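Local structure of variable region-containing chitin-binding protein 3 (Branchiostoma floridae, 1XT5) at residues P36-W41 with V53-Y58; M5-T10 with C109-W114; F67-S72 with V86-A91; E13-A18 with V128-G133; G82-A87 with L94-V99. The protein probably binds and hydrolyses chitin as a full-length immune-type receptor, of which this chain is the first, immunoglobulin V-set domain. One frame throughout, in Å; residues are numbered along the deposited sequence.

Contact 1 (P36-W41 with V53-Y58)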
# COMPACT_ATOMS: atom_id res chain seq x y z
N PRO A 36 -5.49 -10.65 -10.59
CA PRO A 36 -5.33 -9.69 -9.46
C PRO A 36 -3.91 -9.69 -8.93
O PRO A 36 -3.28 -10.72 -8.83
CB PRO A 36 -6.30 -10.24 -8.42
CG PRO A 36 -6.52 -11.66 -8.81
CD PRO A 36 -6.39 -11.77 -10.29
N PRO A 37 -3.35 -8.52 -8.64
CA PRO A 37 -2.02 -8.39 -8.04
C PRO A 37 -2.08 -8.51 -6.55
O PRO A 37 -3.10 -8.89 -5.97
CB PRO A 37 -1.57 -7.02 -8.58
CG PRO A 37 -2.85 -6.25 -8.53
CD PRO A 37 -3.92 -7.19 -8.99
N VAL A 38 -0.97 -8.21 -5.90
CA VAL A 38 -0.86 -8.17 -4.46
C VAL A 38 -0.29 -6.84 -4.02
O VAL A 38 0.69 -6.34 -4.60
CB VAL A 38 -0.08 -9.38 -3.93
CG1 VAL A 38 1.25 -9.61 -4.58
CG2 VAL A 38 0.05 -9.26 -2.41
N ILE A 39 -0.99 -6.25 -3.05
CA ILE A 39 -0.68 -4.92 -2.54
C ILE A 39 0.04 -5.06 -1.24
O ILE A 39 -0.43 -5.78 -0.34
CB ILE A 39 -2.01 -4.12 -2.29
CG1 ILE A 39 -2.72 -3.77 -3.59
CG2 ILE A 39 -1.80 -2.90 -1.42
CD1 ILE A 39 -3.09 -4.80 -4.61
N SER A 40 1.15 -4.35 -1.08
CA SER A 40 1.86 -4.26 0.18
C SER A 40 2.13 -2.80 0.51
O SER A 40 2.56 -2.04 -0.35
CB SER A 40 3.21 -4.98 0.09
OG SER A 40 3.08 -6.32 -0.29
N TRP A 41 1.85 -2.42 1.75
CA TRP A 41 2.34 -1.14 2.30
C TRP A 41 3.42 -1.51 3.28
O TRP A 41 3.24 -2.35 4.17
CB TRP A 41 1.22 -0.38 2.97
CG TRP A 41 0.32 0.36 2.05
CD1 TRP A 41 -0.87 -0.04 1.49
CD2 TRP A 41 0.56 1.71 1.54
NE1 TRP A 41 -1.37 0.95 0.69
CE2 TRP A 41 -0.54 2.02 0.72
CE3 TRP A 41 1.58 2.65 1.75
CZ2 TRP A 41 -0.64 3.28 0.10
CZ3 TRP A 41 1.47 3.87 1.13
CH2 TRP A 41 0.37 4.20 0.32
N VAL A 53 3.23 -3.07 6.96
CA VAL A 53 2.06 -2.34 7.46
C VAL A 53 0.77 -3.09 7.12
O VAL A 53 -0.08 -3.35 7.95
CB VAL A 53 2.05 -0.90 6.94
CG1 VAL A 53 0.82 -0.17 7.40
CG2 VAL A 53 3.34 -0.20 7.36
N PHE A 54 0.63 -3.41 5.84
CA PHE A 54 -0.56 -3.99 5.27
C PHE A 54 -0.16 -4.87 4.10
O PHE A 54 0.73 -4.52 3.34
CB PHE A 54 -1.52 -2.89 4.82
CG PHE A 54 -2.79 -3.39 4.13
CD1 PHE A 54 -3.93 -3.61 4.89
CD2 PHE A 54 -2.80 -3.65 2.77
CE1 PHE A 54 -5.07 -4.11 4.27
CE2 PHE A 54 -3.93 -4.18 2.15
CZ PHE A 54 -5.04 -4.37 2.94
N LYS A 55 -0.91 -5.94 3.90
CA LYS A 55 -0.82 -6.75 2.69
C LYS A 55 -2.25 -7.18 2.30
O LYS A 55 -3.06 -7.49 3.19
CB LYS A 55 0.10 -7.95 2.83
CG LYS A 55 0.50 -8.69 1.57
CD LYS A 55 1.48 -9.81 1.83
CE LYS A 55 1.87 -10.55 0.58
NZ LYS A 55 2.86 -11.65 0.87
N GLY A 56 -2.53 -7.26 1.02
CA GLY A 56 -3.79 -7.76 0.58
C GLY A 56 -3.83 -8.12 -0.87
O GLY A 56 -2.99 -7.67 -1.66
N ASN A 57 -4.84 -8.90 -1.25
CA ASN A 57 -5.07 -9.21 -2.63
C ASN A 57 -6.52 -9.67 -2.80
O ASN A 57 -7.06 -10.33 -1.93
CB ASN A 57 -4.15 -10.32 -3.19
CG ASN A 57 -4.18 -11.62 -2.43
OD1 ASN A 57 -3.48 -11.85 -1.46
ND2 ASN A 57 -5.04 -12.55 -2.90
N TYR A 58 -7.11 -9.36 -3.94
CA TYR A 58 -8.38 -9.99 -4.29
C TYR A 58 -8.15 -11.50 -4.47
O TYR A 58 -7.08 -11.91 -4.93
CB TYR A 58 -8.90 -9.44 -5.61
CG TYR A 58 -9.35 -8.01 -5.54
CD1 TYR A 58 -8.70 -7.01 -6.24
CD2 TYR A 58 -10.43 -7.62 -4.77
CE1 TYR A 58 -9.11 -5.70 -6.20
CE2 TYR A 58 -10.84 -6.30 -4.71
CZ TYR A 58 -10.17 -5.34 -5.41
OH TYR A 58 -10.55 -4.02 -5.34
O HOH W 1 -5.59 -7.72 -5.71
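Trp-41 sets its CB beside both Val-53 CB, at 4.1 Å, and Phe-54 CB, at 4.2 Å, because two residues of strand 53-58 face this one tryptophan. That is a classic beta bulge: Trp-41 O accepts from Val-53 N (2.9 Å) and, over a longer 3.3 Å, from Phe-54 N, both approaching from the same face of its carbonyl plane. Beyond the bulge the antiparallel pairing is regular, with Ile-39 and Gly-56 a hydrogen-bonded pair and Ser-40 and Lys-55 a non-hydrogen-bonded one. Phe-54 has CG anti to the backbone N (chi1 177°), and its CD2 comes to the edge of the indole while Ile-39 CG2 meets the edge of the phenyl ring. Where Ser-40 and Lys-55 lie, the extended lysine crosses Val-38, CE to CG2 3.7 Å. At the far end direct bonding gives way to a water, which donates to Pro-37 O (2.8 Å) and accepts from Tyr-58 N, and Pro-36 CB packs on Tyr-58 CB. The two strands are C and C' of the V-set fold; strand 105-112 flanks the first and strand 72-76 the second, while Trp-41 reaches across to Leu-24 and Cys-26 of strand 22-31.

Contact 2 (M5-T10 with C109-W114). With SO4 (sulfate ion), chain B.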
# COMPACT_ATOMS: atom_id res chain seq x y z
N MET A 5 3.58 -3.21 -14.64
CA MET A 5 3.02 -2.51 -13.50
C MET A 5 3.46 -1.08 -13.40
O MET A 5 4.64 -0.79 -13.50
CB MET A 5 3.45 -3.25 -12.23
CG MET A 5 2.75 -2.71 -10.97
SD MET A 5 1.02 -3.09 -10.88
CE MET A 5 1.11 -4.86 -10.51
N THR A 6 2.54 -0.16 -13.10
CA THR A 6 2.94 1.22 -12.81
C THR A 6 2.12 1.72 -11.63
O THR A 6 0.88 1.78 -11.72
CB THR A 6 2.74 2.15 -14.00
OG1 THR A 6 3.55 1.72 -15.10
CG2 THR A 6 3.17 3.59 -13.65
N VAL A 7 2.80 2.09 -10.57
CA VAL A 7 2.18 2.72 -9.39
C VAL A 7 2.30 4.21 -9.55
O VAL A 7 3.27 4.74 -10.06
CB VAL A 7 2.89 2.20 -8.11
CG1 VAL A 7 2.57 3.06 -6.88
CG2 VAL A 7 2.54 0.76 -7.84
N ARG A 8 1.25 4.92 -9.10
CA ARG A 8 1.26 6.38 -9.01
C ARG A 8 0.78 6.81 -7.65
O ARG A 8 -0.00 6.15 -6.98
CB ARG A 8 0.44 6.99 -10.14
CG ARG A 8 1.05 6.78 -11.52
CD ARG A 8 0.22 7.47 -12.62
NE ARG A 8 0.92 7.35 -13.90
CZ ARG A 8 1.11 6.56 -14.89
NH1 ARG A 8 0.56 5.37 -15.19
NH2 ARG A 8 1.99 7.00 -15.83
N THR A 9 1.22 8.01 -7.24
CA THR A 9 0.89 8.61 -5.98
C THR A 9 0.60 10.10 -6.19
O THR A 9 1.45 10.83 -6.66
CB THR A 9 2.04 8.55 -5.00
OG1 THR A 9 3.27 8.98 -5.62
CG2 THR A 9 2.31 7.14 -4.48
N THR A 10 -0.60 10.53 -5.83
CA THR A 10 -0.94 11.93 -5.97
C THR A 10 -0.14 12.82 -5.02
O THR A 10 0.07 14.00 -5.32
CB THR A 10 -2.43 12.22 -5.72
OG1 THR A 10 -2.80 11.75 -4.42
CG2 THR A 10 -3.29 11.57 -6.78
N CYS A 109 3.95 2.15 -1.17
CA CYS A 109 2.84 1.45 -1.81
C CYS A 109 3.47 0.60 -2.92
O CYS A 109 3.96 1.14 -3.89
CB CYS A 109 1.86 2.46 -2.37
SG CYS A 109 0.46 1.60 -3.13
N GLN A 110 3.46 -0.70 -2.72
CA GLN A 110 4.02 -1.66 -3.65
C GLN A 110 2.88 -2.49 -4.21
O GLN A 110 2.06 -3.03 -3.46
CB GLN A 110 5.04 -2.55 -2.94
CG GLN A 110 5.63 -3.60 -3.86
CD GLN A 110 6.63 -4.41 -3.11
OE1 GLN A 110 7.76 -3.99 -2.90
NE2 GLN A 110 6.21 -5.53 -2.59
N VAL A 111 2.83 -2.64 -5.53
CA VAL A 111 1.84 -3.46 -6.18
C VAL A 111 2.61 -4.41 -7.12
O VAL A 111 3.48 -3.97 -7.89
CB VAL A 111 0.78 -2.65 -6.92
CG1 VAL A 111 -0.33 -3.57 -7.44
CG2 VAL A 111 0.18 -1.57 -6.05
N ALA A 112 2.31 -5.70 -7.04
CA ALA A 112 3.10 -6.68 -7.77
C ALA A 112 2.21 -7.81 -8.27
O ALA A 112 1.23 -8.18 -7.62
CB ALA A 112 4.17 -7.31 -6.87
N GLN A 113 2.59 -8.37 -9.40
CA GLN A 113 2.05 -9.65 -9.78
C GLN A 113 2.25 -10.68 -8.66
O GLN A 113 3.25 -10.60 -7.94
CB GLN A 113 2.74 -10.19 -11.01
CG GLN A 113 2.57 -9.33 -12.22
CD GLN A 113 3.35 -9.90 -13.39
OE1 GLN A 113 4.56 -10.08 -13.31
NE2 GLN A 113 2.65 -10.22 -14.46
N TRP A 114 1.37 -11.64 -8.53
CA TRP A 114 1.53 -12.68 -7.51
C TRP A 114 2.85 -13.44 -7.68
O TRP A 114 3.44 -13.85 -6.69
CB TRP A 114 0.41 -13.70 -7.57
CG TRP A 114 -0.91 -13.22 -7.08
CD1 TRP A 114 -1.27 -12.01 -6.64
CD2 TRP A 114 -2.10 -14.02 -6.97
NE1 TRP A 114 -2.57 -11.96 -6.26
CE2 TRP A 114 -3.13 -13.21 -6.47
CE3 TRP A 114 -2.38 -15.36 -7.26
CZ2 TRP A 114 -4.43 -13.66 -6.24
CZ3 TRP A 114 -3.66 -15.81 -7.05
CH2 TRP A 114 -4.65 -14.99 -6.55
S SO4 B . 4.51 -11.64 -18.14
O1 SO4 B . 4.45 -13.13 -18.47
O2 SO4 B . 3.59 -11.39 -17.02
O3 SO4 B . 4.20 -10.83 -19.24
O4 SO4 B . 5.87 -11.36 -17.71
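Met-5 and Val-111 carry the apolar part of this contact, their side chains crossing at about a right angle. The methionine chain leaves with CG anti to the backbone N (chi1 -172°) and then folds at chi2 and chi3, and its terminal CE settles 3.6 Å from Val-111 CG1, with SD 3.7 Å from the same methyl. Next to it, Val-7 CG2 rests 3.8 Å from Val-111 CG2, and so Val-111 is packed by two residues of strand 5-8. A second kind of contact sets carbon against backbone oxygen: Met-5 CG lies 3.4 Å from Val-111 O, and Val-7 CG1 is 3.8 Å from Cys-109 O. The two strands run nearly antiparallel, 160° apart, but their axes come no closer than 7.6 Å, too far for backbone pairing. They belong to different sheets and face each other through side chains, as strands A and F do in an immunoglobulin sandwich. The covalent link lies close by: Cys-109 forms the disulfide with Cys-26, tying strand 105-112 to strand 22-31, and Val-7 touches Cys-26. Polar partners lie outside the two segments: Val-7 N and O are hydrogen-bonded to Asp-123 and Lys-125, and Gln-113 NE2 donates to sulfate O2 at 3.0 Å and to Asp-33. The ion, probably from the crystallisation liquor, is held as well by Gln-2, Ser-3 and Arg-117.

Contact 3 (F67-S72 with V86-A91)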
# COMPACT_ATOMS: atom_id res chain seq x y z
N PHE A 67 -13.17 -8.67 -9.74
CA PHE A 67 -12.62 -8.73 -8.41
C PHE A 67 -13.76 -8.30 -7.48
O PHE A 67 -14.62 -7.46 -7.84
CB PHE A 67 -11.46 -7.80 -8.25
CG PHE A 67 -10.25 -7.84 -9.15
CD1 PHE A 67 -9.84 -9.01 -9.75
CD2 PHE A 67 -9.45 -6.73 -9.47
CE1 PHE A 67 -8.75 -9.13 -10.58
CE2 PHE A 67 -8.35 -6.80 -10.28
CZ PHE A 67 -8.00 -8.00 -10.90
N VAL A 68 -13.80 -8.84 -6.30
CA VAL A 68 -14.87 -8.60 -5.35
C VAL A 68 -14.25 -8.22 -4.00
O VAL A 68 -13.49 -9.03 -3.46
CB VAL A 68 -15.81 -9.85 -5.27
CG1 VAL A 68 -16.81 -9.71 -4.15
CG2 VAL A 68 -16.48 -10.09 -6.62
N GLU A 69 -14.52 -7.05 -3.52
CA GLU A 69 -13.86 -6.57 -2.32
C GLU A 69 -14.06 -7.45 -1.10
O GLU A 69 -13.13 -7.65 -0.31
CB GLU A 69 -14.28 -5.14 -2.02
CG GLU A 69 -13.20 -4.35 -1.30
CD GLU A 69 -12.03 -3.98 -2.18
OE1 GLU A 69 -12.23 -3.70 -3.36
OE2 GLU A 69 -10.88 -3.98 -1.66
N SER A 70 -15.26 -8.04 -1.00
CA SER A 70 -15.58 -8.97 0.06
C SER A 70 -14.91 -10.31 -0.02
O SER A 70 -14.90 -11.07 0.97
CB SER A 70 -17.13 -9.16 0.15
OG SER A 70 -17.60 -9.87 -1.03
N ASP A 71 -14.32 -10.66 -1.16
CA ASP A 71 -13.64 -11.92 -1.38
C ASP A 71 -12.17 -11.58 -1.63
O ASP A 71 -11.68 -11.56 -2.74
CB ASP A 71 -14.22 -12.65 -2.58
CG ASP A 71 -13.67 -14.07 -2.66
OD1 ASP A 71 -12.97 -14.52 -1.75
OD2 ASP A 71 -14.05 -14.70 -3.68
N SER A 72 -11.48 -11.28 -0.53
CA SER A 72 -10.13 -10.79 -0.60
C SER A 72 -9.41 -11.17 0.69
O SER A 72 -10.05 -11.33 1.74
CB SER A 72 -10.07 -9.28 -0.78
OG SER A 72 -10.67 -8.60 0.29
N VAL A 86 -7.06 -0.80 3.87
CA VAL A 86 -7.13 -0.43 2.47
C VAL A 86 -8.53 -0.76 2.00
O VAL A 86 -8.89 -1.93 1.87
CB VAL A 86 -6.04 -1.15 1.64
CG1 VAL A 86 -6.20 -0.85 0.15
CG2 VAL A 86 -4.65 -0.71 2.06
N ALA A 87 -9.34 0.26 1.75
CA ALA A 87 -10.75 0.06 1.40
C ALA A 87 -10.94 -0.56 0.02
O ALA A 87 -11.94 -1.27 -0.19
CB ALA A 87 -11.51 1.38 1.44
N ASN A 88 -10.05 -0.26 -0.90
CA ASN A 88 -10.22 -0.66 -2.30
C ASN A 88 -8.89 -1.14 -2.82
O ASN A 88 -8.00 -0.34 -3.10
CB ASN A 88 -10.72 0.53 -3.12
CG ASN A 88 -10.98 0.18 -4.56
OD1 ASN A 88 -10.63 -0.79 -5.08
ND2 ASN A 88 -11.54 1.13 -5.32
N LEU A 89 -8.71 -2.47 -2.96
CA LEU A 89 -7.42 -2.96 -3.39
C LEU A 89 -7.05 -2.55 -4.78
O LEU A 89 -5.86 -2.52 -5.13
CB LEU A 89 -7.37 -4.49 -3.23
CG LEU A 89 -7.33 -5.01 -1.81
CD1 LEU A 89 -7.59 -6.50 -1.78
CD2 LEU A 89 -6.01 -4.70 -1.12
N ALA A 90 -8.02 -2.23 -5.62
CA ALA A 90 -7.76 -1.75 -6.98
C ALA A 90 -7.31 -0.30 -6.98
O ALA A 90 -6.81 0.15 -8.04
CB ALA A 90 -9.01 -1.88 -7.86
N ALA A 91 -7.42 0.42 -5.90
CA ALA A 91 -7.05 1.85 -5.77
C ALA A 91 -6.54 2.00 -4.33
O ALA A 91 -7.23 2.52 -3.45
CB ALA A 91 -8.24 2.74 -6.06
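Glu-69 reaches across to the backbone of Leu-89, whose N donates to OE2 at 2.9 Å. The amide meets the syn side of the carboxylate, 18° out of its plane, and a bend at chi2 (72°) turns CD toward the other loop. This is the close-packed part. OE2 also lies 3.3 Å from Ala-87 O, an acceptor beside an acceptor. Lys-74 makes a salt bridge with OE2 and donates to Val-86 O, and its ammonium charge would partly offset that of the carboxylate. The other carboxylate oxygen, OE1, is hydrogen-bonded to Tyr-58 OH. Beside it, the buried Leu-89 lays CD1 against Ser-72 CB at 3.9 Å, and Ser-72 OG holds the Glu-69 carbonyl O at 2.7 Å. The outer side is looser: Ala-87 is exposed, and Asn-88 crosses Glu-69 at about a right angle, its OD1 staying 3.7 Å from OE1 with amide and carboxylate planes 77° apart. Each loop makes a type I turn, Val-68 to Asp-71 and Asn-88 to Ala-91. The first leads from strand 50-58 into strand 72-76, the second joins strands 84-86 and 94-96, and Leu-89 packs on Phe-54 and Tyr-58 of strand 50-58.

Contact 4 (E13-A18 with V128-G133)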
# COMPACT_ATOMS: atom_id res chain seq x y z
N GLU A 13 3.93 13.43 0.16
CA GLU A 13 3.92 13.58 1.62
C GLU A 13 2.51 13.97 2.05
O GLU A 13 1.79 14.64 1.30
CB GLU A 13 4.97 14.58 2.08
CG GLU A 13 4.72 15.98 1.58
CD GLU A 13 5.81 16.91 2.12
OE1 GLU A 13 5.53 17.68 3.03
OE2 GLU A 13 6.97 16.82 1.65
N VAL A 14 2.19 13.60 3.25
CA VAL A 14 0.94 13.90 3.97
C VAL A 14 1.30 14.19 5.40
O VAL A 14 2.26 13.66 5.93
CB VAL A 14 -0.09 12.76 3.86
CG1 VAL A 14 -0.43 12.51 2.38
CG2 VAL A 14 0.36 11.48 4.50
N GLU A 15 0.53 15.04 6.06
CA GLU A 15 0.78 15.43 7.46
C GLU A 15 -0.51 15.20 8.25
O GLU A 15 -1.61 15.49 7.75
CB GLU A 15 1.26 16.85 7.55
CG GLU A 15 1.55 17.29 8.96
CD GLU A 15 2.34 18.58 9.12
OE1 GLU A 15 2.46 18.99 10.30
OE2 GLU A 15 2.79 19.13 8.11
N VAL A 16 -0.36 14.76 9.50
CA VAL A 16 -1.46 14.65 10.43
C VAL A 16 -0.96 14.83 11.84
O VAL A 16 0.21 14.61 12.14
CB VAL A 16 -2.08 13.24 10.31
CG1 VAL A 16 -1.19 12.15 10.86
CG2 VAL A 16 -3.45 13.22 10.95
N HIS A 17 -1.87 15.22 12.74
CA HIS A 17 -1.54 15.23 14.17
C HIS A 17 -1.54 13.81 14.72
O HIS A 17 -2.35 12.98 14.29
CB HIS A 17 -2.63 16.11 14.82
CG HIS A 17 -2.81 17.52 14.40
ND1 HIS A 17 -3.89 18.15 13.83
CD2 HIS A 17 -1.91 18.52 14.52
CE1 HIS A 17 -3.62 19.45 13.63
NE2 HIS A 17 -2.38 19.71 14.05
N ALA A 18 -0.73 13.55 15.74
CA ALA A 18 -0.77 12.26 16.43
C ALA A 18 -2.15 12.16 17.04
O ALA A 18 -2.72 13.13 17.59
CB ALA A 18 0.37 12.10 17.42
N VAL A 128 5.66 10.06 2.27
CA VAL A 128 6.10 10.41 3.61
C VAL A 128 4.94 10.80 4.47
O VAL A 128 4.05 11.56 4.01
CB VAL A 128 7.14 11.58 3.50
CG1 VAL A 128 7.41 12.21 4.85
CG2 VAL A 128 8.42 11.07 2.92
N LEU A 129 4.94 10.34 5.69
CA LEU A 129 3.99 10.76 6.71
C LEU A 129 4.75 11.65 7.73
O LEU A 129 5.67 11.17 8.36
CB LEU A 129 3.40 9.58 7.42
CG LEU A 129 2.42 9.94 8.57
CD1 LEU A 129 1.29 10.80 8.07
CD2 LEU A 129 1.96 8.64 9.23
N LYS A 130 4.31 12.88 7.81
CA LYS A 130 4.76 13.83 8.83
C LYS A 130 3.75 13.85 9.94
O LYS A 130 2.53 13.98 9.71
CB LYS A 130 4.93 15.24 8.27
CG LYS A 130 6.01 15.41 7.26
CD LYS A 130 5.95 16.81 6.65
CE LYS A 130 7.14 17.24 5.90
NZ LYS A 130 7.02 18.58 5.25
N VAL A 131 4.22 13.66 11.17
CA VAL A 131 3.37 13.73 12.36
C VAL A 131 3.64 15.07 13.01
O VAL A 131 4.73 15.30 13.49
CB VAL A 131 3.58 12.53 13.29
CG1 VAL A 131 2.67 12.63 14.51
CG2 VAL A 131 3.38 11.22 12.54
N THR A 132 2.65 15.95 13.01
CA THR A 132 2.81 17.30 13.53
C THR A 132 3.31 17.29 14.94
O THR A 132 2.74 16.59 15.77
CB THR A 132 1.46 18.04 13.46
OG1 THR A 132 0.96 17.88 12.11
CG2 THR A 132 1.55 19.51 13.81
N GLY A 133 4.36 18.06 15.20
CA GLY A 133 4.91 18.14 16.51
C GLY A 133 5.81 17.02 16.89
O GLY A 133 6.30 17.01 18.03
O HOH W 2 0.68 15.63 17.11
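Residues 13-17 run parallel to residues 128-132, their axes 4.6 Å apart and inclined by 28°, paired through four backbone bonds: Val-14 N and Val-16 N donate to Val-128 O and Lys-130 O, and Lys-130 N and Thr-132 N donate to Val-14 O and Val-16 O. On the face of Glu-13, Glu-15, Lys-130 and Thr-132 the side chains are mostly polar, Val-128 apart, and link across to the other strand. Lys-130, extended beyond CG, crosses Glu-13 obliquely and brings NZ to Glu-13 OE1 in a 2.8 Å salt bridge on the syn side of the carboxylate, 24° out of its plane. Glu-15 turns the other way and crosses Thr-132 at about a right angle: Thr-132 OG1 donates to the anti lone pair of Glu-15 OE1 at 2.6 Å. Glu-15 OE2 stays 5.1 Å from Lys-130 NZ, close enough that the charges may attract, though not in contact. This parallel pair in an otherwise antiparallel sheet is the A'-G pairing of V-set domains, where the first strand splits and its second half crosses to join the G strand of the other sheet. The opposite face is apolar. Leu-129 CD1 lies 4.0 Å from Val-16 CG1 and, in the conformer given, also meets Val-14 CG2, over Val-22 of strand 22-31. Farther along, Val-131, with CG1 anti to the backbone N (chi1 -180°), puts that methyl 3.7 Å from Ala-18 CB. Past these bonds a water joins the segments, donating to Thr-132 O at 2.6 Å and accepting from Ala-18 N.

Contact 5 (G82-A87 with L94-V99)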
# COMPACT_ATOMS: atom_id res chain seq x y z
N GLY A 82 -4.89 -3.45 13.38
CA GLY A 82 -6.05 -2.79 13.77
C GLY A 82 -6.17 -1.31 13.51
O GLY A 82 -7.22 -0.72 13.80
N ARG A 83 -5.16 -0.69 12.99
CA ARG A 83 -5.13 0.72 12.65
C ARG A 83 -4.98 1.00 11.17
O ARG A 83 -5.33 2.10 10.72
CB ARG A 83 -3.98 1.45 13.37
CG ARG A 83 -4.05 1.30 14.85
CD ARG A 83 -3.08 2.17 15.61
NE ARG A 83 -1.68 1.99 15.35
CZ ARG A 83 -0.81 2.81 14.70
NH1 ARG A 83 -1.22 3.92 14.15
NH2 ARG A 83 0.45 2.47 14.62
N ALA A 84 -4.50 0.05 10.39
CA ALA A 84 -4.23 0.24 8.99
C ALA A 84 -5.28 -0.52 8.16
O ALA A 84 -5.54 -1.70 8.42
CB ALA A 84 -2.83 -0.28 8.67
N SER A 85 -5.79 0.12 7.12
CA SER A 85 -6.76 -0.53 6.25
C SER A 85 -6.61 -0.01 4.83
O SER A 85 -6.14 1.11 4.63
CB SER A 85 -8.19 -0.34 6.79
OG SER A 85 -8.57 1.03 6.85
N VAL A 86 -7.06 -0.80 3.87
CA VAL A 86 -7.13 -0.43 2.47
C VAL A 86 -8.53 -0.76 2.00
O VAL A 86 -8.89 -1.93 1.87
CB VAL A 86 -6.04 -1.15 1.64
CG1 VAL A 86 -6.20 -0.85 0.15
CG2 VAL A 86 -4.65 -0.71 2.06
N ALA A 87 -9.34 0.26 1.75
CA ALA A 87 -10.75 0.06 1.40
C ALA A 87 -10.94 -0.56 0.02
O ALA A 87 -11.94 -1.27 -0.19
CB ALA A 87 -11.51 1.38 1.44
N LEU A 94 -3.98 3.83 1.57
CA LEU A 94 -3.90 3.35 2.94
C LEU A 94 -4.54 4.37 3.89
O LEU A 94 -4.26 5.55 3.80
CB LEU A 94 -2.43 3.23 3.31
CG LEU A 94 -2.12 2.80 4.76
CD1 LEU A 94 -2.54 1.36 4.99
CD2 LEU A 94 -0.64 2.97 5.04
N ARG A 95 -5.36 3.87 4.80
CA ARG A 95 -5.91 4.66 5.92
C ARG A 95 -5.24 4.16 7.20
O ARG A 95 -5.24 2.96 7.48
CB ARG A 95 -7.42 4.47 6.00
CG ARG A 95 -8.09 5.28 7.10
CD ARG A 95 -9.59 5.15 7.04
NE ARG A 95 -10.43 5.83 7.99
CZ ARG A 95 -10.83 5.25 9.12
NH1 ARG A 95 -10.47 4.03 9.53
NH2 ARG A 95 -11.61 6.00 9.91
N LEU A 96 -4.69 5.09 7.98
CA LEU A 96 -4.06 4.79 9.27
C LEU A 96 -4.75 5.58 10.33
O LEU A 96 -4.84 6.84 10.25
CB LEU A 96 -2.58 5.06 9.14
CG LEU A 96 -1.78 4.61 10.34
CD1 LEU A 96 -1.80 3.09 10.51
CD2 LEU A 96 -0.35 5.14 10.20
N THR A 97 -5.29 4.91 11.35
CA THR A 97 -5.99 5.61 12.46
C THR A 97 -5.06 5.69 13.68
O THR A 97 -4.04 4.99 13.77
CB THR A 97 -7.27 4.89 12.86
OG1 THR A 97 -6.92 3.59 13.32
CG2 THR A 97 -8.17 4.73 11.70
N HIS A 98 -5.48 6.54 14.63
CA HIS A 98 -4.79 6.65 15.93
C HIS A 98 -3.27 6.82 15.72
O HIS A 98 -2.47 6.08 16.30
CB HIS A 98 -5.05 5.47 16.83
CG HIS A 98 -6.46 5.32 17.12
ND1 HIS A 98 -7.11 6.05 18.08
CD2 HIS A 98 -7.35 4.44 16.59
CE1 HIS A 98 -8.37 5.66 18.08
NE2 HIS A 98 -8.58 4.68 17.22
N VAL A 99 -2.89 7.77 14.85
CA VAL A 99 -1.51 7.90 14.47
C VAL A 99 -0.61 8.16 15.67
O VAL A 99 -0.85 9.05 16.48
CB VAL A 99 -1.36 8.98 13.37
CG1 VAL A 99 0.07 9.33 13.16
CG2 VAL A 99 -2.02 8.52 12.09
O HOH W 3 -8.73 1.64 13.69
O HOH W 4 -7.81 2.25 9.09
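Arg-83 NH1 donates to Thr-97 O at 3.0 Å (N-H...O 163°), arriving nearly along the C=O axis with the oxygen in the guanidinium plane. A turn at chi3 (-60°) carries NE round; NH1 also makes a salt bridge with Asp-103, and NH2 bonds to Asp-79 O. The backbone of Arg-83 is held too, its O accepting from Thr-97 N at 2.9 Å. Ser-85 and Arg-95 follow as a hydrogen-bonded antiparallel pair, joined at N and O in both directions. The segments form the D-E hairpin of the V-set fold, and an arginine entering strand D that pairs with the aspartate ahead of strand F is a familiar feature of such domains. Two waters line the polar side: one bridges Gly-82 O and Thr-97 OG1, the other donates to Arg-83 O and sits 2.7 Å from Ser-85 OG, accepting from Arg-95 NH1. The opposite face is apolar. Ala-84 CB lies 4.0 Å from Leu-94 CD1 and, in the conformer given, also meets Leu-96 CD1, while Val-86 crosses Leu-94 at about a right angle, CG2 to CD1 4.2 Å. Both Val-86 and Leu-94 press on Trp-41 of the other sheet.

Contacts 1 and 2 are the buried ones, contacts 3 and 4 lie at the surface and contact 5 is intermediate. Backbone pairing makes contacts 1, 4 and 5, antiparallel in the two hairpins and parallel in contact 4, whereas contact 2 joins the two sheets by apolar packing and contact 3 joins two loops chiefly through one carboxylate. Contacts 1, 2 and 4 share the larger sheet, in which strands 38-44 and 105-112 are neighbours. Contacts 1 and 5 face each other across the sandwich, Trp-41 against Leu-94 and Phe-54 against Val-86. Tyr-58 links contact 1 to contact 3, and Val-99 links contact 5 to contact 4. Salt bridges occur in contacts 3, 4 and 5, those nearer the surface.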